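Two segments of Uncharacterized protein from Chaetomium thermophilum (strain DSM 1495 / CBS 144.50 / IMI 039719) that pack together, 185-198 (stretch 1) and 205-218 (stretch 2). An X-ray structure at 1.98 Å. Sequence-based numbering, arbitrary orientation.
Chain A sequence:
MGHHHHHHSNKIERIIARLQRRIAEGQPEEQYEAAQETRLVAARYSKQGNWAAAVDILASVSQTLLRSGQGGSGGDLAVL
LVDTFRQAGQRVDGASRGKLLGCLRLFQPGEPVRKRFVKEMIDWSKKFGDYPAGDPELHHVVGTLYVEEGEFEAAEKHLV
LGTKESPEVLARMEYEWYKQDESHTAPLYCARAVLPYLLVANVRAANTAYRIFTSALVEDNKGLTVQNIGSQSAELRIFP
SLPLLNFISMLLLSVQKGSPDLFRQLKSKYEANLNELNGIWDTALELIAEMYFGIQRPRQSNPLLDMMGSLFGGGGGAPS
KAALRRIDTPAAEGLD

Stretch 1 (185-198) TAPLYCARAVLPYL
Stretch 2 205-218: AANTAYRIFTSALV

The two stretches form an antiparallel helical pair. Residues 186-198 and 205-218 are helical, their N-to-C directions differ by 169°, and their axes approach to 8.0 Å. Stretch 2 is regular, with i to i+4 backbone bonds from Ala-209 N to Ala-205 O (2.8 Å) through Val-218 N to Thr-214 O (3.1 Å). Stretch 1 is kinked near its end: Pro-196 has no amide hydrogen and Tyr-197 N makes no bond to the preceding turn, but Leu-198 N regains Val-194 O at 3.3 Å. The register pairs Val-194 CA with Ala-206 CA (4.6 Å), Ala-193 CA with Ala-209 CA (5.8 Å), Cys-190 CA with Phe-213 CA (6.3 Å) and Ala-186 CA with Leu-217 CA (8.1 Å), so the helices diverge toward the end of stretch 2. No hydrogen bond crosses between them; 567 Å² is buried through apolar contact.

Ala-205 points toward stretch 1 and sets its CB over one face of the Tyr-197 ring (chi1 m, -76°; chi2 -58°), 3.5 Å from the centroid and 20° off the normal, a CH-pi contact. Ala-206 sits where the backbones are closest, and its small methyl fits among larger groups: its CB lies 3.6 Å from Leu-198 CD2 (m, t), 3.9 Å from Tyr-197 CB and 3.7 Å from Val-194 O.

One turn on, Ala-209 CB packs 3.9 Å from Ala-193 CB and 3.3 Å from Ala-193 O. Two methyl side chains suit this close approach. Ala-193 O, buried here, has no hydrogen-bond partner, because at the kink Tyr-197 N lies 4.7 Å from Ala-193 O, too far to bond. Tyr-210 (t, chi2 81°) points sideways. Its CB receives Val-194 CG2 (Val-194 t) at 3.8 Å, while its CD1 lies 4.3 Å from Cys-190 SG; its hydroxyl is hydrogen-bonded elsewhere in the structure.

Phe-213 (t, chi2 -84°) points toward stretch 1 and has the largest covered area, its broad ring filling the wider part of the interface. Cys-190 (t) places CB over one ring face, 3.8 Å from the Phe-213 centroid and 22° off the normal, with SG oblique at 4.5 Å from that centroid. Tyr-189 CB adds a contact to Phe-213 CE2 at 3.8 Å, and Ala-186 O approaches Phe-213 CZ to 3.3 Å. Thr-214 (p) instead turns its OG1 back to its own helix, donating to Tyr-210 O at 2.8 Å. Leu-217 (t, p) closes the contact: its long side chain spans the wider gap to bring CD1 within 4.3 Å of Ala-186 CB.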

# COMPACT_ATOMS: atom_id res chain seq x y z
N THR A 185 -22.37 -4.46 -4.66
CA THR A 185 -21.00 -4.09 -4.96
C THR A 185 -19.96 -4.89 -4.20
O THR A 185 -18.77 -4.63 -4.38
CB THR A 185 -20.73 -2.58 -4.74
OG1 THR A 185 -20.77 -2.28 -3.33
CG2 THR A 185 -21.74 -1.72 -5.57
N ALA A 186 -20.37 -5.86 -3.36
CA ALA A 186 -19.37 -6.66 -2.59
C ALA A 186 -18.14 -7.16 -3.40
O ALA A 186 -17.02 -6.98 -2.94
CB ALA A 186 -20.00 -7.82 -1.82
N PRO A 187 -18.34 -7.74 -4.62
CA PRO A 187 -17.18 -8.25 -5.39
C PRO A 187 -16.20 -7.16 -5.82
O PRO A 187 -15.01 -7.43 -5.96
CB PRO A 187 -17.82 -8.88 -6.64
CG PRO A 187 -19.33 -9.03 -6.28
CD PRO A 187 -19.62 -7.92 -5.36
N LEU A 188 -16.70 -5.93 -6.02
CA LEU A 188 -15.83 -4.81 -6.43
C LEU A 188 -14.85 -4.43 -5.32
O LEU A 188 -13.69 -4.14 -5.58
CB LEU A 188 -16.66 -3.59 -6.83
CG LEU A 188 -17.26 -3.49 -8.24
CD1 LEU A 188 -17.60 -4.82 -8.90
CD2 LEU A 188 -18.45 -2.48 -8.27
N TYR A 189 -15.31 -4.44 -4.08
CA TYR A 189 -14.45 -4.11 -2.96
C TYR A 189 -13.55 -5.27 -2.62
O TYR A 189 -12.38 -5.07 -2.27
CB TYR A 189 -15.27 -3.64 -1.75
CG TYR A 189 -15.91 -2.29 -2.04
CD1 TYR A 189 -15.19 -1.10 -1.88
CD2 TYR A 189 -17.21 -2.21 -2.56
CE1 TYR A 189 -15.77 0.14 -2.19
CE2 TYR A 189 -17.80 -0.98 -2.85
CZ TYR A 189 -17.07 0.18 -2.67
OH TYR A 189 -17.63 1.39 -2.98
N CYS A 190 -14.07 -6.48 -2.78
CA CYS A 190 -13.22 -7.65 -2.59
C CYS A 190 -12.04 -7.61 -3.58
O CYS A 190 -10.89 -7.85 -3.18
CB CYS A 190 -14.04 -8.95 -2.71
SG CYS A 190 -13.10 -10.40 -2.25
N ALA A 191 -12.34 -7.27 -4.84
CA ALA A 191 -11.33 -7.20 -5.90
C ALA A 191 -10.26 -6.17 -5.60
O ALA A 191 -9.11 -6.42 -5.88
CB ALA A 191 -11.95 -6.96 -7.26
N ARG A 192 -10.63 -5.03 -5.01
CA ARG A 192 -9.64 -4.01 -4.58
C ARG A 192 -8.66 -4.51 -3.51
O ARG A 192 -7.57 -3.95 -3.38
CB ARG A 192 -10.33 -2.72 -4.11
CG ARG A 192 -11.15 -2.03 -5.23
CD ARG A 192 -11.69 -0.65 -4.76
NE ARG A 192 -10.63 0.36 -4.71
CZ ARG A 192 -10.13 0.98 -5.78
NH1 ARG A 192 -10.56 0.71 -7.02
NH2 ARG A 192 -9.18 1.90 -5.62
N ALA A 193 -9.05 -5.53 -2.75
CA ALA A 193 -8.15 -6.13 -1.73
C ALA A 193 -7.40 -7.32 -2.25
O ALA A 193 -6.37 -7.67 -1.67
CB ALA A 193 -8.94 -6.58 -0.49
N VAL A 194 -7.93 -7.98 -3.28
CA VAL A 194 -7.37 -9.25 -3.77
C VAL A 194 -6.49 -9.09 -5.00
O VAL A 194 -5.35 -9.55 -4.99
CB VAL A 194 -8.48 -10.28 -4.08
CG1 VAL A 194 -7.91 -11.49 -4.82
CG2 VAL A 194 -9.16 -10.71 -2.79
N LEU A 195 -7.01 -8.42 -6.03
CA LEU A 195 -6.29 -8.26 -7.30
C LEU A 195 -4.94 -7.56 -7.15
O LEU A 195 -3.97 -8.00 -7.74
CB LEU A 195 -7.15 -7.59 -8.39
CG LEU A 195 -8.47 -8.35 -8.68
CD1 LEU A 195 -9.21 -7.70 -9.82
CD2 LEU A 195 -8.27 -9.90 -8.99
N PRO A 196 -4.87 -6.45 -6.38
CA PRO A 196 -3.56 -5.79 -6.26
C PRO A 196 -2.46 -6.69 -5.67
O PRO A 196 -1.29 -6.56 -6.08
CB PRO A 196 -3.86 -4.57 -5.35
CG PRO A 196 -5.28 -4.21 -5.70
CD PRO A 196 -5.95 -5.60 -5.82
N TYR A 197 -2.81 -7.57 -4.72
CA TYR A 197 -1.82 -8.53 -4.21
C TYR A 197 -1.36 -9.52 -5.26
O TYR A 197 -0.16 -9.82 -5.31
CB TYR A 197 -2.31 -9.27 -2.96
CG TYR A 197 -2.25 -8.41 -1.72
CD1 TYR A 197 -1.04 -7.84 -1.30
CD2 TYR A 197 -3.40 -8.17 -0.96
CE1 TYR A 197 -0.98 -7.05 -0.12
CE2 TYR A 197 -3.35 -7.40 0.22
CZ TYR A 197 -2.13 -6.83 0.61
OH TYR A 197 -2.10 -6.05 1.74
N LEU A 198 -2.29 -10.01 -6.10
CA LEU A 198 -1.92 -10.86 -7.23
C LEU A 198 -0.97 -10.11 -8.18
O LEU A 198 0.02 -10.67 -8.63
CB LEU A 198 -3.15 -11.36 -8.01
CG LEU A 198 -4.03 -12.39 -7.30
CD1 LEU A 198 -5.21 -12.79 -8.21
CD2 LEU A 198 -3.21 -13.60 -6.82
N ALA A 205 -0.90 -13.20 0.28
CA ALA A 205 -1.63 -12.02 0.71
C ALA A 205 -3.02 -11.95 0.05
O ALA A 205 -4.01 -11.63 0.70
CB ALA A 205 -0.83 -10.75 0.38
N ALA A 206 -3.08 -12.25 -1.25
CA ALA A 206 -4.34 -12.24 -1.99
C ALA A 206 -5.33 -13.20 -1.31
O ALA A 206 -6.51 -12.85 -1.10
CB ALA A 206 -4.12 -12.68 -3.43
N ASN A 207 -4.83 -14.38 -0.95
CA ASN A 207 -5.63 -15.38 -0.23
C ASN A 207 -6.13 -14.89 1.10
O ASN A 207 -7.32 -15.06 1.43
CB ASN A 207 -4.85 -16.69 -0.02
CG ASN A 207 -4.67 -17.47 -1.31
OD1 ASN A 207 -5.42 -17.31 -2.27
ND2 ASN A 207 -3.66 -18.36 -1.32
N THR A 208 -5.23 -14.28 1.87
CA THR A 208 -5.60 -13.74 3.17
C THR A 208 -6.68 -12.65 3.01
O THR A 208 -7.68 -12.66 3.73
CB THR A 208 -4.34 -13.20 3.93
OG1 THR A 208 -3.45 -14.30 4.17
CG2 THR A 208 -4.71 -12.55 5.28
N ALA A 209 -6.46 -11.68 2.12
CA ALA A 209 -7.45 -10.61 1.94
C ALA A 209 -8.82 -11.19 1.55
O ALA A 209 -9.84 -10.79 2.09
CB ALA A 209 -6.98 -9.60 0.88
N TYR A 210 -8.82 -12.15 0.65
CA TYR A 210 -10.05 -12.82 0.25
C TYR A 210 -10.75 -13.49 1.44
O TYR A 210 -11.96 -13.34 1.65
CB TYR A 210 -9.71 -13.86 -0.81
CG TYR A 210 -10.83 -14.82 -1.07
CD1 TYR A 210 -11.90 -14.47 -1.90
CD2 TYR A 210 -10.83 -16.10 -0.46
CE1 TYR A 210 -12.95 -15.36 -2.11
CE2 TYR A 210 -11.88 -16.99 -0.69
CZ TYR A 210 -12.93 -16.60 -1.52
OH TYR A 210 -13.96 -17.49 -1.75
N ARG A 211 -9.99 -14.21 2.25
CA ARG A 211 -10.60 -14.90 3.38
C ARG A 211 -11.17 -13.89 4.39
O ARG A 211 -12.30 -14.03 4.85
CB ARG A 211 -9.58 -15.84 4.04
CG ARG A 211 -9.20 -17.00 3.10
CD ARG A 211 -8.45 -18.09 3.84
NE ARG A 211 -7.04 -17.80 3.98
CZ ARG A 211 -6.08 -18.43 3.30
NH1 ARG A 211 -6.37 -19.39 2.41
NH2 ARG A 211 -4.81 -18.11 3.50
N ILE A 212 -10.40 -12.86 4.71
CA ILE A 212 -10.89 -11.83 5.65
C ILE A 212 -12.14 -11.12 5.13
O ILE A 212 -13.13 -10.95 5.89
CB ILE A 212 -9.78 -10.81 6.02
CG1 ILE A 212 -8.62 -11.50 6.78
CG2 ILE A 212 -10.35 -9.60 6.81
CD1 ILE A 212 -8.95 -12.10 8.20
N PHE A 213 -12.12 -10.71 3.86
CA PHE A 213 -13.24 -9.92 3.34
C PHE A 213 -14.51 -10.80 3.33
O PHE A 213 -15.59 -10.37 3.78
CB PHE A 213 -12.94 -9.43 1.91
CG PHE A 213 -14.02 -8.58 1.33
CD1 PHE A 213 -15.14 -9.15 0.71
CD2 PHE A 213 -13.92 -7.17 1.39
CE1 PHE A 213 -16.16 -8.34 0.16
CE2 PHE A 213 -14.92 -6.36 0.85
CZ PHE A 213 -16.05 -6.94 0.24
N THR A 214 -14.39 -12.01 2.79
CA THR A 214 -15.54 -12.90 2.73
C THR A 214 -16.03 -13.38 4.11
O THR A 214 -17.22 -13.57 4.27
CB THR A 214 -15.35 -14.08 1.75
OG1 THR A 214 -14.24 -14.90 2.16
CG2 THR A 214 -15.14 -13.54 0.32
N SER A 215 -15.13 -13.55 5.09
CA SER A 215 -15.59 -13.85 6.46
C SER A 215 -16.39 -12.69 7.01
O SER A 215 -17.37 -12.91 7.68
CB SER A 215 -14.43 -14.14 7.42
OG SER A 215 -13.79 -15.29 6.95
N ALA A 216 -15.95 -11.46 6.73
CA ALA A 216 -16.64 -10.26 7.21
C ALA A 216 -18.04 -10.19 6.58
O ALA A 216 -19.04 -9.93 7.26
CB ALA A 216 -15.81 -8.96 6.89
N LEU A 217 -18.10 -10.45 5.27
CA LEU A 217 -19.36 -10.44 4.55
C LEU A 217 -20.37 -11.42 5.17
O LEU A 217 -21.54 -11.07 5.39
CB LEU A 217 -19.13 -10.77 3.06
CG LEU A 217 -20.35 -10.74 2.16
CD1 LEU A 217 -20.93 -9.33 2.05
CD2 LEU A 217 -19.95 -11.25 0.76
N VAL A 218 -19.93 -12.65 5.44
CA VAL A 218 -20.79 -13.66 6.07
C VAL A 218 -21.23 -13.27 7.48
O VAL A 218 -22.41 -13.36 7.83
CB VAL A 218 -20.09 -15.05 6.12
CG1 VAL A 218 -20.84 -16.05 7.04
CG2 VAL A 218 -19.93 -15.60 4.72